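Local atomic coordinates of LbaCas13a H328A (C2c2) (PDB entry 5WLH), a protein that binds pre-crRNA as a CRISPR-Cas13a effector and probably uses paired HEPN domains to cleave RNA, with a preference for adenines. Residues A1115-G1120 and Y1289-Q1294; Y505-A510 and Q1121-I1126; Y69-E74 and D224-D229. All coordinates share one frame; numbering follows the deposited sequence.

Interaction 1: A1115-G1120 and Y1289-Q1294; sequences ADELQG and YNILLQ. With nucleotides of chain B.
Leu1118 and Ile1291 mark the closest point of two antiparallel helical segments; the axes of these short segments come within 10.5 Å of each other, with 160° between their directions. Leu1118 CD2 lies 3.7 Å from Ile1291 CG2, the two side chains crossing obliquely. Ile1291 keeps CG1 anti to its carbonyl carbon (chi1 -69°) and CG2 anti to the backbone N, a placing that turns both branches to the helix opposite; its CD1 comes 4.0 Å from Glu1117 O. The aliphatic seam continues into helix 1357-1368, where Leu1366 packs on Leu1118.

By sequence and topology, helix 1106-1145 probably belongs to the second HEPN domain of Cas13a, and helix 1284-1294 runs on into strand 1297-1310 of an antiparallel sheet. Toward the more exposed side the contact turns polar. Glu1117 stretches out beyond CG and passes alongside Ile1291 in the reverse direction, its OE1 hydrogen-bonded to His1295. Gln1294 NE2 remains 4.0 Å from Glu1117 OE1, too long for a bond.

On another side of the same helical turn, Asn1290 ND2 donates to OP1 of nucleotide C30 of chain B over 3.0 Å, with a bent N-H...O angle of 136°. ND2 also bonds Met824 O, while OD1 accepts from Lys826 N. With both ends of the amide engaged its rotation is fixed, and asparagine suits a place needing a donor for phosphate and an acceptor for backbone.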
loop_
_atom_site.group_PDB
_atom_site.type_symbol
_atom_site.label_atom_id
_atom_site.label_comp_id
_atom_site.label_asym_id
_atom_site.label_seq_id
_atom_site.Cartn_x
_atom_site.Cartn_y
_atom_site.Cartn_z
ATOM N N ALA A 1115 -8.194 -13.000 -6.595
ATOM C CA ALA A 1115 -7.915 -12.526 -7.944
ATOM C C ALA A 1115 -8.261 -11.051 -8.090
ATOM O O ALA A 1115 -7.495 -10.279 -8.684
ATOM C CB ALA A 1115 -8.701 -13.361 -8.957
ATOM N N ASP A 1116 -9.406 -10.637 -7.552
ATOM C CA ASP A 1116 -9.738 -9.211 -7.563
ATOM C C ASP A 1116 -8.681 -8.388 -6.837
ATOM O O ASP A 1116 -8.394 -7.250 -7.225
ATOM C CB ASP A 1116 -11.095 -8.965 -6.912
ATOM C CG ASP A 1116 -12.246 -9.413 -7.773
ATOM O OD1 ASP A 1116 -12.034 -9.620 -8.989
ATOM O OD2 ASP A 1116 -13.357 -9.553 -7.216
ATOM N N GLU A 1117 -8.143 -8.908 -5.733
ATOM C CA GLU A 1117 -7.119 -8.137 -5.028
ATOM C C GLU A 1117 -5.812 -8.102 -5.808
ATOM O O GLU A 1117 -5.117 -7.074 -5.826
ATOM C CB GLU A 1117 -6.872 -8.692 -3.631
ATOM C CG GLU A 1117 -8.034 -8.498 -2.699
ATOM C CD GLU A 1117 -7.880 -9.273 -1.411
ATOM O OE1 GLU A 1117 -6.757 -9.744 -1.121
ATOM O OE2 GLU A 1117 -8.885 -9.401 -0.680
ATOM N N LEU A 1118 -5.435 -9.219 -6.438
ATOM C CA LEU A 1118 -4.247 -9.183 -7.285
ATOM C C LEU A 1118 -4.442 -8.249 -8.464
ATOM O O LEU A 1118 -3.530 -7.492 -8.826
ATOM C CB LEU A 1118 -3.912 -10.584 -7.790
ATOM C CG LEU A 1118 -3.528 -11.546 -6.668
ATOM C CD1 LEU A 1118 -3.472 -12.956 -7.233
ATOM C CD2 LEU A 1118 -2.193 -11.146 -6.056
ATOM N N GLN A 1119 -5.629 -8.290 -9.079
ATOM C CA GLN A 1119 -5.881 -7.454 -10.246
ATOM C C GLN A 1119 -6.024 -6.003 -9.820
ATOM O O GLN A 1119 -5.542 -5.095 -10.499
ATOM C CB GLN A 1119 -7.158 -7.921 -10.948
ATOM C CG GLN A 1119 -7.664 -6.995 -12.049
ATOM C CD GLN A 1119 -6.841 -7.068 -13.311
ATOM O OE1 GLN A 1119 -5.724 -7.578 -13.316
ATOM N NE2 GLN A 1119 -7.389 -6.541 -14.398
ATOM N N GLY A 1120 -6.681 -5.785 -8.687
ATOM C CA GLY A 1120 -6.836 -4.431 -8.182
ATOM C C GLY A 1120 -5.506 -3.785 -7.851
ATOM O O GLY A 1120 -5.311 -2.600 -8.096
ATOM N N TYR A 1289 3.543 -10.878 -2.073
ATOM C CA TYR A 1289 3.650 -11.779 -0.924
ATOM C C TYR A 1289 2.654 -11.395 0.176
ATOM O O TYR A 1289 2.005 -12.261 0.784
ATOM C CB TYR A 1289 5.089 -11.739 -0.425
ATOM C CG TYR A 1289 5.309 -12.352 0.939
ATOM C CD1 TYR A 1289 5.634 -13.700 1.065
ATOM C CD2 TYR A 1289 5.231 -11.578 2.095
ATOM C CE1 TYR A 1289 5.848 -14.270 2.309
ATOM C CE2 TYR A 1289 5.436 -12.150 3.347
ATOM C CZ TYR A 1289 5.748 -13.492 3.437
ATOM O OH TYR A 1289 5.957 -14.064 4.669
ATOM N N ASN A 1290 2.515 -10.095 0.440
ATOM C CA ASN A 1290 1.580 -9.641 1.471
ATOM C C ASN A 1290 0.146 -10.004 1.122
ATOM O O ASN A 1290 -0.626 -10.415 1.998
ATOM C CB ASN A 1290 1.668 -8.118 1.647
ATOM C CG ASN A 1290 2.986 -7.654 2.199
ATOM O OD1 ASN A 1290 3.773 -8.435 2.733
ATOM N ND2 ASN A 1290 3.238 -6.341 2.080
ATOM N N ILE A 1291 -0.250 -9.813 -0.144
ATOM C CA ILE A 1291 -1.612 -10.158 -0.546
ATOM C C ILE A 1291 -1.887 -11.628 -0.259
ATOM O O ILE A 1291 -2.921 -11.987 0.314
ATOM C CB ILE A 1291 -1.838 -9.820 -2.029
ATOM C CG1 ILE A 1291 -1.833 -8.303 -2.214
ATOM C CG2 ILE A 1291 -3.130 -10.465 -2.522
ATOM C CD1 ILE A 1291 -1.795 -7.872 -3.693
ATOM N N LEU A 1292 -0.945 -12.496 -0.618
ATOM C CA LEU A 1292 -1.119 -13.920 -0.328
ATOM C C LEU A 1292 -1.129 -14.195 1.171
ATOM O O LEU A 1292 -1.942 -14.995 1.659
ATOM C CB LEU A 1292 -0.013 -14.719 -1.016
ATOM C CG LEU A 1292 -0.114 -14.492 -2.526
ATOM C CD1 LEU A 1292 1.223 -14.820 -3.220
ATOM C CD2 LEU A 1292 -1.242 -15.330 -3.101
ATOM N N LEU A 1293 -0.230 -13.553 1.918
ATOM C CA LEU A 1293 -0.182 -13.771 3.358
ATOM C C LEU A 1293 -1.460 -13.294 4.041
ATOM O O LEU A 1293 -1.879 -13.883 5.054
ATOM C CB LEU A 1293 1.036 -13.077 3.949
ATOM C CG LEU A 1293 1.449 -13.502 5.364
ATOM C CD1 LEU A 1293 1.575 -15.004 5.414
ATOM C CD2 LEU A 1293 2.780 -12.861 5.738
ATOM N N GLN A 1294 -2.109 -12.247 3.503
ATOM C CA GLN A 1294 -3.400 -11.822 4.055
ATOM C C GLN A 1294 -4.408 -12.952 4.036
ATOM O O GLN A 1294 -5.342 -12.976 4.857
ATOM C CB GLN A 1294 -3.982 -10.642 3.271
ATOM C CG GLN A 1294 -3.476 -9.306 3.732
ATOM C CD GLN A 1294 -3.670 -8.232 2.683
ATOM O OE1 GLN A 1294 -2.792 -7.393 2.460
ATOM N NE2 GLN A 1294 -4.823 -8.251 2.036
ATOM P P C B 30 0.696 -3.498 2.458
ATOM O OP1 C B 30 0.562 -4.946 2.155
ATOM O OP2 C B 30 -0.476 -2.585 2.356
ATOM O "O5'" C B 30 1.252 -3.325 3.930
ATOM C "C5'" C B 30 2.247 -4.199 4.453
ATOM C "C4'" C B 30 2.677 -3.754 5.827
ATOM O "O4'" C B 30 3.130 -2.375 5.778
ATOM C "C3'" C B 30 1.588 -3.735 6.887
ATOM O "O3'" C B 30 1.351 -5.015 7.435
ATOM C "C2'" C B 30 2.127 -2.742 7.909
ATOM O "O2'" C B 30 3.084 -3.362 8.737
ATOM C "C1'" C B 30 2.855 -1.738 7.008
ATOM N N1 C B 30 2.042 -0.536 6.747
ATOM C C2 C B 30 1.939 0.383 7.787
ATOM O O2 C B 30 2.499 0.143 8.854
ATOM N N3 C B 30 1.226 1.500 7.605
ATOM C C4 C B 30 0.643 1.718 6.439
ATOM N N4 C B 30 -0.050 2.853 6.342
ATOM C C5 C B 30 0.724 0.803 5.345
ATOM C C6 C B 30 1.448 -0.317 5.536
#

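Interaction 2: Y505-A510 and Q1121-I1126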
loop_
_atom_site.group_PDB
_atom_site.type_symbol
_atom_site.label_atom_id
_atom_site.label_comp_id
_atom_site.label_asym_id
_atom_site.label_seq_id
_atom_site.Cartn_x
_atom_site.Cartn_y
_atom_site.Cartn_z
ATOM N N TYR A 505 -11.740 0.958 -8.710
ATOM C CA TYR A 505 -13.147 0.567 -8.696
ATOM C C TYR A 505 -13.863 1.006 -9.962
ATOM O O TYR A 505 -14.748 0.280 -10.431
ATOM C CB TYR A 505 -13.842 1.125 -7.453
ATOM C CG TYR A 505 -13.242 0.510 -6.225
ATOM C CD1 TYR A 505 -13.145 -0.874 -6.105
ATOM C CD2 TYR A 505 -12.700 1.300 -5.229
ATOM C CE1 TYR A 505 -12.562 -1.457 -4.990
ATOM C CE2 TYR A 505 -12.109 0.730 -4.124
ATOM C CZ TYR A 505 -12.040 -0.638 -4.009
ATOM O OH TYR A 505 -11.447 -1.201 -2.897
ATOM N N VAL A 506 -13.486 2.161 -10.533
ATOM C CA VAL A 506 -14.003 2.534 -11.855
ATOM C C VAL A 506 -13.729 1.420 -12.859
ATOM O O VAL A 506 -14.627 0.988 -13.594
ATOM C CB VAL A 506 -13.408 3.873 -12.324
ATOM C CG1 VAL A 506 -13.817 4.185 -13.796
ATOM C CG2 VAL A 506 -13.862 4.987 -11.423
ATOM N N ALA A 507 -12.493 0.908 -12.874
ATOM C CA ALA A 507 -12.148 -0.183 -13.782
ATOM C C ALA A 507 -13.004 -1.421 -13.520
ATOM O O ALA A 507 -13.486 -2.053 -14.465
ATOM C CB ALA A 507 -10.661 -0.533 -13.657
ATOM N N PHE A 508 -13.200 -1.793 -12.241
ATOM C CA PHE A 508 -13.987 -2.982 -11.942
ATOM C C PHE A 508 -15.455 -2.777 -12.286
ATOM O O PHE A 508 -16.130 -3.715 -12.721
ATOM C CB PHE A 508 -13.852 -3.381 -10.468
ATOM C CG PHE A 508 -12.642 -4.240 -10.191
ATOM C CD1 PHE A 508 -12.609 -5.568 -10.602
ATOM C CD2 PHE A 508 -11.535 -3.718 -9.538
ATOM C CE1 PHE A 508 -11.490 -6.367 -10.359
ATOM C CE2 PHE A 508 -10.402 -4.510 -9.290
ATOM C CZ PHE A 508 -10.381 -5.826 -9.698
ATOM N N ALA A 509 -15.976 -1.575 -12.055
ATOM C CA ALA A 509 -17.367 -1.322 -12.399
ATOM C C ALA A 509 -17.567 -1.478 -13.896
ATOM O O ALA A 509 -18.550 -2.084 -14.343
ATOM C CB ALA A 509 -17.778 0.082 -11.948
ATOM N N ALA A 510 -16.629 -0.945 -14.683
ATOM C CA ALA A 510 -16.697 -1.092 -16.136
ATOM C C ALA A 510 -16.620 -2.557 -16.536
ATOM O O ALA A 510 -17.393 -3.029 -17.380
ATOM C CB ALA A 510 -15.572 -0.285 -16.790
ATOM N N GLN A 1121 -4.560 -4.556 -7.308
ATOM C CA GLN A 1121 -3.262 -3.957 -7.030
ATOM C C GLN A 1121 -2.547 -3.595 -8.326
ATOM O O GLN A 1121 -1.867 -2.571 -8.410
ATOM C CB GLN A 1121 -2.410 -4.917 -6.188
ATOM C CG GLN A 1121 -0.991 -4.399 -5.904
ATOM C CD GLN A 1121 -0.996 -3.105 -5.106
ATOM O OE1 GLN A 1121 -1.472 -3.065 -3.965
ATOM N NE2 GLN A 1121 -0.468 -2.033 -5.706
ATOM N N LEU A 1122 -2.683 -4.439 -9.348
ATOM C CA LEU A 1122 -2.111 -4.110 -10.647
ATOM C C LEU A 1122 -2.689 -2.809 -11.189
ATOM O O LEU A 1122 -1.955 -1.957 -11.677
ATOM C CB LEU A 1122 -2.356 -5.248 -11.629
ATOM C CG LEU A 1122 -1.519 -6.501 -11.322
ATOM C CD1 LEU A 1122 -2.003 -7.666 -12.160
ATOM C CD2 LEU A 1122 -0.005 -6.266 -11.526
ATOM N N ILE A 1123 -4.001 -2.634 -11.087
ATOM C CA ILE A 1123 -4.606 -1.399 -11.574
ATOM C C ILE A 1123 -4.184 -0.213 -10.715
ATOM O O ILE A 1123 -3.938 0.883 -11.225
ATOM C CB ILE A 1123 -6.131 -1.548 -11.639
ATOM C CG1 ILE A 1123 -6.491 -2.630 -12.679
ATOM C CG2 ILE A 1123 -6.756 -0.224 -12.151
ATOM C CD1 ILE A 1123 -7.949 -3.080 -12.621
ATOM N N ASN A 1124 -4.092 -0.414 -9.401
ATOM C CA ASN A 1124 -3.549 0.623 -8.527
ATOM C C ASN A 1124 -2.178 1.082 -9.026
ATOM O O ASN A 1124 -1.924 2.281 -9.177
ATOM C CB ASN A 1124 -3.488 0.070 -7.099
ATOM C CG ASN A 1124 -3.006 1.083 -6.076
ATOM O OD1 ASN A 1124 -1.906 1.614 -6.180
ATOM N ND2 ASN A 1124 -3.810 1.296 -5.030
ATOM N N TRP A 1125 -1.288 0.129 -9.318
ATOM C CA TRP A 1125 0.035 0.475 -9.830
ATOM C C TRP A 1125 -0.053 1.227 -11.153
ATOM O O TRP A 1125 0.755 2.124 -11.418
ATOM C CB TRP A 1125 0.858 -0.796 -10.013
ATOM C CG TRP A 1125 1.458 -1.277 -8.738
ATOM C CD1 TRP A 1125 1.803 -0.524 -7.643
ATOM C CD2 TRP A 1125 1.803 -2.633 -8.426
ATOM N NE1 TRP A 1125 2.365 -1.345 -6.664
ATOM C CE2 TRP A 1125 2.371 -2.638 -7.130
ATOM C CE3 TRP A 1125 1.685 -3.840 -9.120
ATOM C CZ2 TRP A 1125 2.818 -3.814 -6.510
ATOM C CZ3 TRP A 1125 2.143 -4.994 -8.525
ATOM C CH2 TRP A 1125 2.695 -4.976 -7.221
ATOM N N ILE A 1126 -1.005 0.856 -12.013
ATOM C CA ILE A 1126 -1.168 1.611 -13.260
ATOM C C ILE A 1126 -1.368 3.085 -12.955
ATOM O O ILE A 1126 -0.751 3.960 -13.575
ATOM C CB ILE A 1126 -2.341 1.066 -14.091
ATOM C CG1 ILE A 1126 -1.941 -0.248 -14.751
ATOM C CG2 ILE A 1126 -2.778 2.136 -15.138
ATOM C CD1 ILE A 1126 -3.112 -1.035 -15.313
#
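The Phe508 ring meets the end of Ile1123 obliquely, its CE2 standing 4.4 Å from Ile1123 CD1, and it also makes an edge-to-face pair with Phe1252. Gln917 of helix 915-941 touches this phenyl group as well, which is therefore wedged among several parts of the chain. The other flat group, Trp1125, points to a different side of its helix. One face of the indole carries Gln1121 NE2, offset toward the rim, although the orientation of that amide is doubtful. Phe1274 pairs edge-to-face with this indole, and Tyr1266 meets it with the planes at about 65°.

Across the helix interface the contact is carried by one isoleucine. Ile1123 has CG1 anti to the carbonyl carbon (chi1 -64°) and CD1 extended beyond it, and this reach brings the methyl to Ala507, with CD1 3.9 Å from Ala507 CB. The shorter branch follows at 4.2 Å, CG2 against the same Ala507 CB. Alanine suits the facing position because its single methyl lets the branched chain approach; the CA atoms of Ala507 and Ile1123 are 8.0 Å apart. No hydrogen bond links the segments, and the three residues that touch are all buried, as an aliphatic and aromatic interface would have it.

Ile1123 also packs on Ile1249 and Phe1252, and Ile1126, one turn on, touches Arg1246. That arginine opens an RxxxxH sequence, the signature of HEPN ribonucleases. Helix 1106-1145 thus packs on both helix 486-517, probably part of the first HEPN domain, and helix 1239-1250, which carries the arginine of what is probably the second: the helical packing expected of a paired HEPN nuclease.

Interaction 3: Y69-E74 and D224-D229; sequences YRIFNE and DYVLED
Tyr69 lays its ring beside Val226, its CE1 4.0 Å from Val226 CG1, and carries its hydroxyl on to the next turn of the helix. There the OH donates to Asp229 OD2 at 2.6 Å, a short bond that uses the anti lone pair of the carboxylate oxygen. Ring and carboxylate planes are turned 67° apart, and OD2 lies at the ring edge, near its plane. With CG of Tyr69 anti to the backbone N (chi1 -173°), the ring is directed from the loop toward the helix.

Ile71 adds an aliphatic contact, crossing Val226 at about a right angle; Ile71 CD1 sits 3.7 Å from Val226 CG1 and nearly as close to its CG2. A valine suits this place, as CG1 touches both Tyr69 and Ile71 while CG2 adds to Ile71. Behind the tyrosine, Arg70 NH1 donates to Tyr69 O at 2.9 Å, the carbonyl oxygen lying in the guanidinium plane. The contact thus joins the loop between helices 51-64 and 83-96 to helix 218-230, whose Tyr225 packs on an RNA phosphate, probably within the crRNA-recognition lobe of Cas13a.

Replacing Tyr69 by a phenylalanine would probably leave Asp229 OD2 without its phenol donor and the loop less firmly tied to the helix. Asp229 OD2 also bonds Ser189 OG, and two neutral hydroxyls on one oxygen are likely to stabilise the negative charge of the aspartate.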
loop_
_atom_site.group_PDB
_atom_site.type_symbol
_atom_site.label_atom_id
_atom_site.label_comp_id
_atom_site.label_asym_id
_atom_site.label_seq_id
_atom_site.Cartn_x
_atom_site.Cartn_y
_atom_site.Cartn_z
ATOM N N TYR A 69 23.173 1.042 29.789
ATOM C CA TYR A 69 24.163 0.829 28.739
ATOM C C TYR A 69 24.990 -0.419 29.023
ATOM O O TYR A 69 25.559 -0.568 30.109
ATOM C CB TYR A 69 25.067 2.058 28.627
ATOM C CG TYR A 69 26.021 2.031 27.459
ATOM C CD1 TYR A 69 27.203 1.298 27.519
ATOM C CD2 TYR A 69 25.745 2.739 26.298
ATOM C CE1 TYR A 69 28.074 1.269 26.455
ATOM C CE2 TYR A 69 26.618 2.724 25.230
ATOM C CZ TYR A 69 27.779 1.986 25.311
ATOM O OH TYR A 69 28.648 1.965 24.243
ATOM N N ARG A 70 25.039 -1.322 28.042
ATOM C CA ARG A 70 25.870 -2.517 28.094
ATOM C C ARG A 70 26.512 -2.743 26.737
ATOM O O ARG A 70 25.883 -2.511 25.701
ATOM C CB ARG A 70 25.067 -3.768 28.494
ATOM C CG ARG A 70 24.357 -3.651 29.838
ATOM C CD ARG A 70 25.318 -3.941 30.978
ATOM N NE ARG A 70 24.659 -4.002 32.279
ATOM C CZ ARG A 70 24.266 -2.936 32.971
ATOM N NH1 ARG A 70 24.445 -1.717 32.474
ATOM N NH2 ARG A 70 23.686 -3.090 34.160
ATOM N N ILE A 71 27.766 -3.208 26.758
ATOM C CA ILE A 71 28.493 -3.488 25.521
ATOM C C ILE A 71 27.768 -4.549 24.700
ATOM O O ILE A 71 27.715 -4.473 23.465
ATOM C CB ILE A 71 29.938 -3.915 25.847
ATOM C CG1 ILE A 71 30.684 -2.787 26.565
ATOM C CG2 ILE A 71 30.677 -4.359 24.591
ATOM C CD1 ILE A 71 30.700 -1.497 25.813
ATOM N N PHE A 72 27.189 -5.544 25.369
ATOM C CA PHE A 72 26.536 -6.672 24.718
ATOM C C PHE A 72 25.037 -6.673 25.013
ATOM O O PHE A 72 24.622 -6.403 26.144
ATOM C CB PHE A 72 27.159 -7.989 25.187
ATOM C CG PHE A 72 28.609 -8.146 24.804
ATOM C CD1 PHE A 72 28.971 -8.321 23.478
ATOM C CD2 PHE A 72 29.605 -8.128 25.770
ATOM C CE1 PHE A 72 30.309 -8.470 23.115
ATOM C CE2 PHE A 72 30.945 -8.277 25.417
ATOM C CZ PHE A 72 31.294 -8.448 24.088
ATOM N N ASN A 73 24.233 -7.005 23.999
ATOM C CA ASN A 73 22.778 -7.057 24.112
ATOM C C ASN A 73 22.325 -8.357 24.780
ATOM O O ASN A 73 23.127 -9.137 25.304
ATOM C CB ASN A 73 22.129 -6.938 22.739
ATOM C CG ASN A 73 22.342 -5.586 22.105
ATOM O OD1 ASN A 73 22.411 -4.566 22.791
ATOM N ND2 ASN A 73 22.466 -5.573 20.782
ATOM N N GLU A 74 21.015 -8.608 24.715
ATOM C CA GLU A 74 20.348 -9.761 25.332
ATOM C C GLU A 74 20.732 -9.911 26.795
ATOM O O GLU A 74 21.040 -8.927 27.468
ATOM C CB GLU A 74 20.658 -11.055 24.573
ATOM C CG GLU A 74 19.620 -11.424 23.515
ATOM C CD GLU A 74 18.301 -11.892 24.114
ATOM O OE1 GLU A 74 18.236 -13.039 24.607
ATOM O OE2 GLU A 74 17.326 -11.112 24.091
ATOM N N ASP A 224 37.771 4.482 24.235
ATOM C CA ASP A 224 37.410 5.878 24.036
ATOM C C ASP A 224 36.119 5.994 23.249
ATOM O O ASP A 224 35.299 6.874 23.521
ATOM C CB ASP A 224 38.527 6.627 23.311
ATOM C CG ASP A 224 39.731 6.919 24.203
ATOM O OD1 ASP A 224 39.682 6.682 25.432
ATOM O OD2 ASP A 224 40.743 7.376 23.646
ATOM N N TYR A 225 35.928 5.118 22.263
ATOM C CA TYR A 225 34.691 5.141 21.497
ATOM C C TYR A 225 33.501 4.769 22.367
ATOM O O TYR A 225 32.442 5.399 22.273
ATOM C CB TYR A 225 34.775 4.204 20.290
ATOM C CG TYR A 225 33.633 4.460 19.338
ATOM C CD1 TYR A 225 33.739 5.431 18.359
ATOM C CD2 TYR A 225 32.432 3.768 19.458
ATOM C CE1 TYR A 225 32.685 5.705 17.510
ATOM C CE2 TYR A 225 31.371 4.027 18.605
ATOM C CZ TYR A 225 31.510 4.998 17.633
ATOM O OH TYR A 225 30.469 5.270 16.776
ATOM N N VAL A 226 33.648 3.734 23.199
ATOM C CA VAL A 226 32.566 3.352 24.109
ATOM C C VAL A 226 32.135 4.540 24.957
ATOM O O VAL A 226 30.937 4.775 25.164
ATOM C CB VAL A 226 32.996 2.156 24.983
ATOM C CG1 VAL A 226 31.998 1.940 26.131
ATOM C CG2 VAL A 226 33.077 0.914 24.141
ATOM N N LEU A 227 33.097 5.320 25.455
ATOM C CA LEU A 227 32.726 6.487 26.253
ATOM C C LEU A 227 32.012 7.544 25.411
ATOM O O LEU A 227 31.069 8.181 25.888
ATOM C CB LEU A 227 33.953 7.087 26.928
ATOM C CG LEU A 227 34.665 6.086 27.844
ATOM C CD1 LEU A 227 36.159 6.345 27.849
ATOM C CD2 LEU A 227 34.092 6.157 29.232
ATOM N N GLU A 228 32.453 7.754 24.167
ATOM C CA GLU A 228 31.722 8.655 23.271
ATOM C C GLU A 228 30.308 8.157 23.029
ATOM O O GLU A 228 29.367 8.952 22.915
ATOM C CB GLU A 228 32.450 8.792 21.934
ATOM C CG GLU A 228 33.845 9.350 22.018
ATOM C CD GLU A 228 34.571 9.247 20.693
ATOM O OE1 GLU A 228 33.875 9.226 19.648
ATOM O OE2 GLU A 228 35.824 9.153 20.694
ATOM N N ASP A 229 30.146 6.838 22.938
ATOM C CA ASP A 229 28.833 6.239 22.729
ATOM C C ASP A 229 27.981 6.324 23.993
ATOM O O ASP A 229 26.799 6.690 23.937
ATOM C CB ASP A 229 29.012 4.788 22.284
ATOM C CG ASP A 229 27.715 4.149 21.825
ATOM O OD1 ASP A 229 26.996 4.788 21.040
ATOM O OD2 ASP A 229 27.433 3.006 22.246
#

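In the fold
Interactions 1 and 2 share helix 1106-1145, on successive six-residue segments, and their centres are 13 Å apart. They touch directly: Phe508 CZ packs 3.5 Å from Asp1116 O, Phe508 CE2 lies 3.7 Å from Gly1120 CA, and Ile1291 CD1 is 3.9 Å from Gln1121 CB. One helix thus ties residues 505-510 to residues 1289-1294 in the presumed HEPN region. Interaction 3 stands apart, its centre 44 Å from that of interaction 1 and 52 Å from that of interaction 2. The bound RNA is common to all three neighbourhoods: Asn1290 of interaction 1 bonds one of its phosphates, and the nearest atoms of interactions 2 and 3 lie about 5 and 4 Å from the bound RNA.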